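Local coordinates for protein arsenic responsive repressor ArsR (Corynebacterium glutamicum ATCC 13032, PDB 6J0E) that acts as an arsenic(III)-responsive transcriptional repressor of the ArsR family, probably binding operator DNA as a dimer and letting go when arsenic(III) binds, at residues 33-36 with 37-40; 61-64 with 65-69; 71-74 with 75-79. All coordinates share one frame; numbering follows the deposited sequence.

Contact 1: residues 33-36 with 37-40; sequences DLFK and VLGD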
ATOM      1  N   ASP B  33      12.536  -1.472  -0.035  1.00  7.99           N
ATOM      2  CA  ASP B  33      13.021  -1.831   1.282  1.00  9.46           C
ATOM      3  C   ASP B  33      11.934  -1.617   2.345  1.00  8.95           C
ATOM      4  O   ASP B  33      11.868  -2.377   3.192  1.00  8.81           O
ATOM      5  CB  ASP B  33      14.296  -1.052   1.737  1.00 11.02           C
ATOM      6  CG  ASP B  33      15.486  -1.210   0.764  1.00 15.43           C
ATOM      7  OD1 ASP B  33      15.573  -2.249   0.108  1.00 17.00           O
ATOM      8  OD2 ASP B  33      16.352  -0.248   0.716  1.00 16.60           O
ATOM      9  N   LEU B  34      11.095  -0.585   2.210  1.00  7.45           N
ATOM     10  CA  LEU B  34      10.051  -0.437   3.190  1.00  8.04           C
ATOM     11  C   LEU B  34       9.063  -1.566   3.126  1.00  7.15           C
ATOM     12  O   LEU B  34       8.489  -1.966   4.113  1.00  8.29           O
ATOM     13  CB  LEU B  34       9.356   0.953   2.992  1.00  9.17           C
ATOM     14  CG  LEU B  34      10.256   2.190   3.330  1.00 10.24           C
ATOM     15  CD1 LEU B  34       9.445   3.442   3.068  1.00 10.93           C
ATOM     16  CD2 LEU B  34      10.613   2.122   4.808  1.00 11.09           C
ATOM     17  N   PHE B  35       8.609  -2.026   1.914  1.00  7.05           N
ATOM     18  CA  PHE B  35       7.676  -3.106   1.853  1.00  8.84           C
ATOM     19  C   PHE B  35       8.273  -4.434   2.424  1.00  8.31           C
ATOM     20  O   PHE B  35       7.592  -5.229   3.041  1.00  7.64           O
ATOM     21  CB  PHE B  35       7.244  -3.336   0.363  1.00  7.57           C
ATOM     22  CG  PHE B  35       6.369  -2.272  -0.162  1.00  7.57           C
ATOM     23  CD1 PHE B  35       5.274  -1.898   0.540  1.00  6.74           C
ATOM     24  CD2 PHE B  35       6.587  -1.717  -1.433  1.00  8.31           C
ATOM     25  CE1 PHE B  35       4.432  -0.908  -0.039  1.00  7.23           C
ATOM     26  CE2 PHE B  35       5.708  -0.728  -2.020  1.00  7.56           C
ATOM     27  CZ  PHE B  35       4.673  -0.362  -1.276  1.00  8.06           C
ATOM     28  N   LYS B  36       9.616  -4.596   2.304  1.00  9.28           N
ATOM     29  CA  LYS B  36      10.327  -5.729   2.817  1.00 10.84           C
ATOM     30  C   LYS B  36      10.252  -5.729   4.363  1.00 11.66           C
ATOM     31  O   LYS B  36       9.889  -6.760   4.940  1.00 14.78           O
ATOM     32  CB  LYS B  36      11.772  -5.696   2.222  1.00 14.11           C
ATOM     33  CG  LYS B  36      12.584  -6.842   2.688  1.00 16.91           C
ATOM     34  CD  LYS B  36      13.881  -6.820   1.883  1.00 19.68           C
ATOM     35  CE  LYS B  36      14.377  -8.196   1.705  1.00 27.19           C
ATOM     36  NZ  LYS B  36      14.608  -8.791   3.047  1.00 29.53           N
ATOM     37  N   VAL B  37      10.345  -4.516   4.952  1.00 12.44           N
ATOM     38  CA  VAL B  37      10.209  -4.331   6.349  1.00 11.91           C
ATOM     39  C   VAL B  37       8.809  -4.743   6.803  1.00 12.11           C
ATOM     40  O   VAL B  37       8.641  -5.334   7.811  1.00 11.84           O
ATOM     41  CB  VAL B  37      10.516  -2.883   6.802  1.00 12.92           C
ATOM     42  CG1 VAL B  37      10.138  -2.707   8.266  1.00 13.24           C
ATOM     43  CG2 VAL B  37      11.955  -2.590   6.645  1.00 13.22           C
ATOM     44  N   LEU B  38       7.801  -4.388   6.023  1.00 10.51           N
ATOM     45  CA  LEU B  38       6.447  -4.713   6.278  1.00 11.72           C
ATOM     46  C   LEU B  38       6.088  -6.184   6.022  1.00 12.03           C
ATOM     47  O   LEU B  38       5.059  -6.652   6.409  1.00 17.56           O
ATOM     48  CB  LEU B  38       5.510  -3.827   5.459  1.00 10.75           C
ATOM     49  CG  LEU B  38       5.477  -2.350   5.837  1.00  9.87           C
ATOM     50  CD1 LEU B  38       4.490  -1.698   4.909  1.00 10.23           C
ATOM     51  CD2 LEU B  38       4.905  -2.207   7.329  1.00 11.26           C
ATOM     52  N   GLY B  39       6.918  -6.927   5.314  1.00 10.57           N
ATOM     53  CA  GLY B  39       6.617  -8.340   4.993  1.00 11.90           C
ATOM     54  C   GLY B  39       7.020  -9.212   6.120  1.00 13.43           C
ATOM     55  O   GLY B  39       7.532 -10.241   5.868  1.00 23.99           O
ATOM     56  N   ASP B  40       6.634  -8.908   7.348  1.00 12.19           N
ATOM     57  CA  ASP B  40       6.791  -9.792   8.487  1.00 13.27           C
ATOM     58  C   ASP B  40       5.419  -9.747   9.235  1.00 11.66           C
ATOM     59  O   ASP B  40       4.969  -8.700   9.606  1.00  9.30           O
ATOM     60  CB  ASP B  40       7.904  -9.267   9.407  1.00 15.30           C
ATOM     61  CG  ASP B  40       8.038 -10.094  10.678  1.00 18.40           C
ATOM     62  OD1 ASP B  40       7.165 -10.119  11.524  1.00 20.39           O
ATOM     63  OD2 ASP B  40       9.031 -10.716  10.859  1.00 21.76           O
TER
HETATM   64  O   HOH W   1       9.599  -9.071   4.192  1.00 26.21           O
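The amide of G39 turns back onto the carbonyl of K36, N to O 3.0 Å, and this bond shows how a helix can finish. The donor N stands 67° out of the carbonyl plane, above it, in a short i to i+3 reach. Just before it, the chain still follows the i to i+4 pattern: V37 N donates to D33 O and L38 N to L34 O, the latter at 3.2 Å. G39 is then the centre of an inverse gamma turn, in which D40 N gives a weak bond to L38 O. The carbonyl of V37, one residue past that of K36, is taken up by NH1 of R43.

Two helices of the ArsR-type winged helix-turn-helix domain meet at this break. Helix 28-38 stops, and D40 takes the N-cap position of helix 41-52, where its OD1 accepts from the backbone N of R43.

The apolar side chains follow the helical spacing. L38 has CG anti to its own carbonyl carbon (chi1 -68°), which lays that atom over L34 O at 3.5 Å. V37 sends CG2 back alongside D33 O, also at 3.5 Å. F35 and L38 meet more loosely, CD1 of the ring to CD1 of the leucine 4.4 Å, the methyl arriving obliquely. Beyond them, L108 of helix 102-111 lies against both F35 and L38, L38 also rests on L44 and L47, and G39 and F35 of the second subunit pack on F35 and L38 respectively.

Contact 2: residues 61-64 with 65-69; sequences NELT and DLMGL
M67 has its CG anti to the carbonyl carbon (chi1 -56°), which lays that atom against L63 O at 3.2 Å, and the bend at chi3 turns the chain end aside. The sulfur lies 4.3 Å from L63 CD2, a loose apolar touch. L66 runs its side chain back over the preceding turn in like manner, CG 3.3 Å from E62 O, while its CD1 comes near both E62 CG and L63 CD2.

The same principle of torsion setting contact applies to T64. With chi1 at 59°, its OG1 sits between the backbone N and the carbonyl carbon, and from there the hydroxyl donates to N61 O at 2.8 Å. D65 N donates to the same oxygen at 3.2 Å, the two donors arriving from one face of the N61 carbonyl plane. That shared carbonyl illustrates how a threonine can fold its polar end onto its own helix: two bonds grip N61 O, and the one from OG1 would hold the T64 side chain in this rotation, with CG2 turned toward Q71 and I74 of helix 71-83.

Backbone bonds carry the helix to its end: L66 N to E62 O, M67 N to L63 O and, last, G68 N to T64 O at 2.9 Å, the most bent of the series at 132°. G68 then leaves helical geometry with positive phi, and L69 O comes within 3.4 Å of T64 CB. A water donates to both T64 O and L69 O, spanning the exit of the chain.

M67 also rests on I74 and reaches R45 and I46 of helix 41-52. Helix 60-67, ended at G68 and followed by helix 71-83, forms the first helix of the helix-turn-helix motif of the ArsR family, the chain beyond G68 its turn.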
ATOM      1  N   ASN B  61       6.276  -2.891  27.154  1.00 17.75           N
ATOM      2  CA  ASN B  61       5.566  -3.708  28.195  1.00 23.76           C
ATOM      3  C   ASN B  61       4.113  -3.885  27.874  1.00 18.29           C
ATOM      4  O   ASN B  61       3.598  -4.972  27.982  1.00 16.76           O
ATOM      5  CB  ASN B  61       5.608  -3.129  29.584  1.00 28.56           C
ATOM      6  CG  ASN B  61       6.745  -3.637  30.338  1.00 34.03           C
ATOM      7  OD1 ASN B  61       7.766  -3.975  29.736  1.00 33.76           O
ATOM      8  ND2 ASN B  61       6.612  -3.687  31.655  1.00 36.76           N
ATOM      9  N   GLU B  62       3.479  -2.825  27.406  1.00 13.69           N
ATOM     10  CA  GLU B  62       2.076  -2.906  27.079  1.00 15.72           C
ATOM     11  C   GLU B  62       1.878  -3.798  25.826  1.00 15.49           C
ATOM     12  O   GLU B  62       0.941  -4.621  25.741  1.00 16.99           O
ATOM     13  CB  GLU B  62       1.532  -1.501  26.885  1.00 16.79           C
ATOM     14  CG  GLU B  62       0.030  -1.454  26.556  1.00 20.71           C
ATOM     15  CD  GLU B  62      -0.611  -0.031  26.430  1.00 26.49           C
ATOM     16  OE1 GLU B  62       0.004   1.037  26.693  1.00 22.30           O
ATOM     17  OE2 GLU B  62      -1.796   0.006  26.004  1.00 26.62           O
ATOM     18  N   LEU B  63       2.795  -3.704  24.872  1.00 14.32           N
ATOM     19  CA  LEU B  63       2.582  -4.466  23.648  1.00 12.21           C
ATOM     20  C   LEU B  63       2.884  -5.958  23.938  1.00 11.22           C
ATOM     21  O   LEU B  63       2.300  -6.834  23.325  1.00 11.53           O
ATOM     22  CB  LEU B  63       3.531  -4.022  22.416  1.00 13.29           C
ATOM     23  CG  LEU B  63       3.071  -2.742  21.710  1.00 13.59           C
ATOM     24  CD1 LEU B  63       4.323  -2.273  20.931  1.00 11.97           C
ATOM     25  CD2 LEU B  63       1.807  -3.110  20.911  1.00 15.58           C
ATOM     26  N   THR B  64       3.847  -6.230  24.855  1.00 12.27           N
ATOM     27  CA  THR B  64       4.160  -7.677  25.123  1.00 13.45           C
ATOM     28  C   THR B  64       2.911  -8.277  25.843  1.00 12.01           C
ATOM     29  O   THR B  64       2.573  -9.437  25.537  1.00 13.57           O
ATOM     30  CB  THR B  64       5.342  -7.934  26.010  1.00 15.27           C
ATOM     31  OG1 THR B  64       5.053  -7.288  27.219  1.00 22.06           O
ATOM     32  CG2 THR B  64       6.708  -7.404  25.412  1.00 16.73           C
ATOM     33  N   ASP B  65       2.281  -7.549  26.734  1.00 12.28           N
ATOM     34  CA  ASP B  65       1.066  -8.027  27.355  1.00 14.90           C
ATOM     35  C   ASP B  65      -0.044  -8.284  26.271  1.00 14.64           C
ATOM     36  O   ASP B  65      -0.762  -9.319  26.303  1.00 13.99           O
ATOM     37  CB  ASP B  65       0.687  -7.023  28.489  1.00 15.64           C
ATOM     38  CG  ASP B  65      -0.224  -7.646  29.624  0.50 19.78           C
ATOM     39  OD1 ASP B  65      -0.152  -8.851  29.997  0.50 16.30           O
ATOM     40  OD2 ASP B  65      -1.024  -6.858  30.137  0.50 20.66           O
ATOM     41  N   LEU B  66      -0.229  -7.324  25.371  1.00 14.42           N
ATOM     42  CA  LEU B  66      -1.320  -7.391  24.346  1.00 17.39           C
ATOM     43  C   LEU B  66      -1.092  -8.577  23.395  1.00 18.30           C
ATOM     44  O   LEU B  66      -2.041  -9.284  22.954  1.00 14.20           O
ATOM     45  CB  LEU B  66      -1.464  -6.030  23.592  1.00 17.38           C
ATOM     46  CG  LEU B  66      -2.012  -4.782  24.301  1.00 19.28           C
ATOM     47  CD1 LEU B  66      -1.870  -3.631  23.375  1.00 23.42           C
ATOM     48  CD2 LEU B  66      -3.515  -4.983  24.645  1.00 22.07           C
ATOM     49  N   MET B  67       0.173  -8.778  22.993  1.00 17.13           N
ATOM     50  CA  MET B  67       0.428  -9.750  21.991  1.00 12.40           C
ATOM     51  C   MET B  67       0.841 -11.171  22.420  1.00 14.79           C
ATOM     52  O   MET B  67       0.873 -12.057  21.582  1.00 12.82           O
ATOM     53  CB  MET B  67       1.524  -9.092  21.077  1.00 12.95           C
ATOM     54  CG  MET B  67       1.069  -7.768  20.542  1.00 13.32           C
ATOM     55  SD  MET B  67       2.350  -7.115  19.321  1.00 13.13           S
ATOM     56  CE  MET B  67       2.164  -8.294  17.952  1.00 14.17           C
ATOM     57  N   GLY B  68       1.223 -11.307  23.715  1.00 13.07           N
ATOM     58  CA  GLY B  68       1.773 -12.559  24.212  1.00 14.42           C
ATOM     59  C   GLY B  68       3.120 -12.952  23.711  1.00 16.00           C
ATOM     60  O   GLY B  68       3.445 -14.225  23.724  1.00 14.97           O
ATOM     61  N   LEU B  69       3.873 -11.938  23.156  1.00 13.88           N
ATOM     62  CA  LEU B  69       5.191 -12.252  22.631  1.00 15.34           C
ATOM     63  C   LEU B  69       6.232 -11.732  23.614  1.00 13.33           C
ATOM     64  O   LEU B  69       5.914 -10.946  24.428  1.00 13.28           O
ATOM     65  CB  LEU B  69       5.442 -11.743  21.233  1.00 19.29           C
ATOM     66  CG  LEU B  69       4.506 -12.182  20.026  1.00 20.59           C
ATOM     67  CD1 LEU B  69       3.487 -11.108  19.838  1.00 26.47           C
ATOM     68  CD2 LEU B  69       5.256 -12.132  18.712  1.00 26.81           C
TER
HETATM   69  O   HOH W   2       4.453 -11.829  26.676  1.00 23.47           O

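Contact 3: residues 71-74 with 75-79; sequences QPTI and SHHLK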
ATOM      1  N   GLN B  71       9.458  -9.780  25.506  1.00 19.27           N
ATOM      2  CA  GLN B  71       9.949  -8.424  25.362  1.00 20.65           C
ATOM      3  C   GLN B  71      11.156  -8.383  24.326  1.00 18.27           C
ATOM      4  O   GLN B  71      11.219  -7.497  23.498  1.00 14.83           O
ATOM      5  CB  GLN B  71      10.345  -7.828  26.745  1.00 20.42           C
ATOM      6  CG  GLN B  71      11.116  -6.533  26.728  1.00 24.60           C
ATOM      7  CD  GLN B  71      12.616  -6.774  26.607  1.00 30.29           C
ATOM      8  OE1 GLN B  71      13.201  -7.522  27.408  1.00 30.37           O
ATOM      9  NE2 GLN B  71      13.266  -6.180  25.535  1.00 27.53           N
ATOM     10  N   PRO B  72      12.124  -9.314  24.385  1.00 18.91           N
ATOM     11  CA  PRO B  72      13.167  -9.232  23.274  1.00 17.90           C
ATOM     12  C   PRO B  72      12.537  -9.316  21.826  1.00 17.10           C
ATOM     13  O   PRO B  72      13.041  -8.685  20.868  1.00 19.81           O
ATOM     14  CB  PRO B  72      14.140 -10.421  23.617  1.00 17.54           C
ATOM     15  CG  PRO B  72      13.920 -10.533  25.112  1.00 19.06           C
ATOM     16  CD  PRO B  72      12.429 -10.412  25.293  1.00 20.90           C
ATOM     17  N   THR B  73      11.455 -10.073  21.664  1.00 16.65           N
ATOM     18  CA  THR B  73      10.860 -10.177  20.330  1.00 18.34           C
ATOM     19  C   THR B  73      10.280  -8.856  19.895  1.00 17.93           C
ATOM     20  O   THR B  73      10.587  -8.360  18.751  1.00 16.60           O
ATOM     21  CB  THR B  73       9.787 -11.262  20.263  1.00 18.27           C
ATOM     22  OG1 THR B  73      10.496 -12.471  20.285  1.00 19.64           O
ATOM     23  CG2 THR B  73       9.086 -11.322  18.999  1.00 17.63           C
ATOM     24  N   ILE B  74       9.386  -8.317  20.738  1.00 15.44           N
ATOM     25  CA  ILE B  74       8.754  -7.070  20.385  1.00 15.81           C
ATOM     26  C   ILE B  74       9.784  -5.941  20.276  1.00 14.56           C
ATOM     27  O   ILE B  74       9.723  -5.099  19.399  1.00 14.54           O
ATOM     28  CB  ILE B  74       7.743  -6.625  21.444  1.00 18.65           C
ATOM     29  CG1 ILE B  74       6.546  -7.622  21.546  1.00 21.57           C
ATOM     30  CG2 ILE B  74       7.160  -5.260  21.137  1.00 20.95           C
ATOM     31  CD1 ILE B  74       5.620  -7.742  20.387  1.00 21.26           C
ATOM     32  N   SER B  75      10.745  -5.889  21.208  1.00 13.35           N
ATOM     33  CA  SER B  75      11.747  -4.853  21.135  1.00 12.57           C
ATOM     34  C   SER B  75      12.528  -4.941  19.803  1.00 12.99           C
ATOM     35  O   SER B  75      12.865  -3.913  19.293  1.00 13.10           O
ATOM     36  CB  SER B  75      12.754  -4.884  22.281  1.00 14.24           C
ATOM     37  OG  SER B  75      12.118  -4.356  23.390  1.00 17.66           O
ATOM     38  N   HIS B  76      12.794  -6.152  19.299  1.00 13.67           N
ATOM     39  CA  HIS B  76      13.578  -6.302  18.048  1.00 13.89           C
ATOM     40  C   HIS B  76      12.750  -5.630  16.893  1.00 15.53           C
ATOM     41  O   HIS B  76      13.251  -4.889  16.051  1.00 12.42           O
ATOM     42  CB  HIS B  76      13.809  -7.766  17.753  1.00 17.47           C
ATOM     43  CG  HIS B  76      14.318  -8.032  16.375  1.00 18.45           C
ATOM     44  ND1 HIS B  76      15.668  -8.016  16.106  1.00 23.24           N
ATOM     45  CD2 HIS B  76      13.695  -8.383  15.235  1.00 19.50           C
ATOM     46  CE1 HIS B  76      15.857  -8.313  14.832  1.00 24.01           C
ATOM     47  NE2 HIS B  76      14.671  -8.569  14.291  1.00 22.53           N
ATOM     48  N   HIS B  77      11.477  -5.955  16.883  1.00 11.16           N
ATOM     49  CA  HIS B  77      10.538  -5.540  15.804  1.00 12.53           C
ATOM     50  C   HIS B  77      10.369  -4.035  15.882  1.00 11.73           C
ATOM     51  O   HIS B  77      10.344  -3.380  14.856  1.00 11.65           O
ATOM     52  CB  HIS B  77       9.262  -6.276  15.850  1.00 13.87           C
ATOM     53  CG  HIS B  77       9.362  -7.691  15.357  1.00 13.86           C
ATOM     54  ND1 HIS B  77       9.898  -8.010  14.122  1.00 14.60           N
ATOM     55  CD2 HIS B  77       8.988  -8.865  15.920  1.00 15.08           C
ATOM     56  CE1 HIS B  77       9.954  -9.327  14.006  1.00 15.82           C
ATOM     57  NE2 HIS B  77       9.316  -9.861  15.037  1.00 15.02           N
ATOM     58  N   LEU B  78      10.259  -3.510  17.095  1.00 10.43           N
ATOM     59  CA  LEU B  78      10.082  -2.124  17.242  1.00 10.75           C
ATOM     60  C   LEU B  78      11.311  -1.346  16.729  1.00 11.26           C
ATOM     61  O   LEU B  78      11.155  -0.276  16.154  1.00 11.36           O
ATOM     62  CB  LEU B  78       9.804  -1.705  18.656  1.00 11.63           C
ATOM     63  CG  LEU B  78       8.479  -2.217  19.169  1.00 10.52           C
ATOM     64  CD1 LEU B  78       8.405  -1.877  20.638  1.00 12.22           C
ATOM     65  CD2 LEU B  78       7.345  -1.508  18.485  1.00 10.19           C
ATOM     66  N   LYS B  79      12.468  -1.915  17.005  1.00  9.91           N
ATOM     67  CA  LYS B  79      13.708  -1.245  16.614  1.00 12.00           C
ATOM     68  C   LYS B  79      13.704  -1.209  14.990  1.00 12.80           C
ATOM     69  O   LYS B  79      14.060  -0.226  14.417  1.00 13.62           O
ATOM     70  CB  LYS B  79      14.901  -1.987  17.238  1.00 13.56           C
ATOM     71  CG  LYS B  79      16.215  -1.371  16.873  1.00 16.53           C
ATOM     72  CD  LYS B  79      17.219  -1.714  17.911  1.00 17.51           C
ATOM     73  CE  LYS B  79      18.534  -1.094  17.517  1.00 19.74           C
ATOM     74  NZ  LYS B  79      19.027  -1.764  16.339  1.00 21.89           N
TER
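Among the polar contacts, that between Q71 and S75 is the one made by two side chains. Q71 NE2 donates to S75 OG at 3.0 Å, nearly straight at 167°, and the hydroxyl oxygen lies in the plane of the amide. The bend at chi2 (-87°) folds the glutamine along its helix and brings NE2 over the serine one turn on. The backbone ties the same two residues, S75 N to Q71 O at 2.8 Å, so a side-chain bond and a main-chain bond run together across this first turn, a worked case of how a helix start can be doubly closed.

The other main-chain bonds are regular: H76 N to P72 O, H77 N to T73 O and L78 N to I74 O.

Of the apolar contacts, I74 CG2 and L78 CD1 approach to 3.6 Å, their side chains crossing at a slant. T73 and H77 run side by side in the same direction, CG2 of the threonine 3.9 Å from CD2 of the imidazole. H76 CD2 stands over one face of the H77 ring, toward its rim.

Other side-chain carbons lie on backbone carbonyls. L78 CG sits 3.1 Å from I74 O, and H77 CD2 lies 3.3 Å from T73 O, which approaches the ring obliquely.

The polar ends of two of these side chains are held from outside: T73 OG1 bonds to S70 OG, and H77 ND1 to R43 NE. Helix 71-83, in the position of the recognition helix of the helix-turn-helix motif, packs I74, H77 and L78 against I46 of helix 41-52, and S75 and L78 against V60 of helix 60-67.

How the contacts relate
The three contacts come in series along the chain, all within the ArsR-type helix-turn-helix region. Contact 1 closes helix 28-38, contact 2 closes helix 60-67, and contact 3 opens helix 71-83. Contacts 2 and 3 lie closest, their centres about 10 Å apart, and touch where M67 SD meets I74 CD1 at 3.5 Å, the two helices of the motif packed together. Contact 1 is about 16 Å from contact 3 between centres, meeting it through D40 and H77, and about 22 Å from contact 2 without touching. Contact 1 also reaches the second subunit, which the other two do not, so the series runs from dimer interface to probable DNA-reading helix.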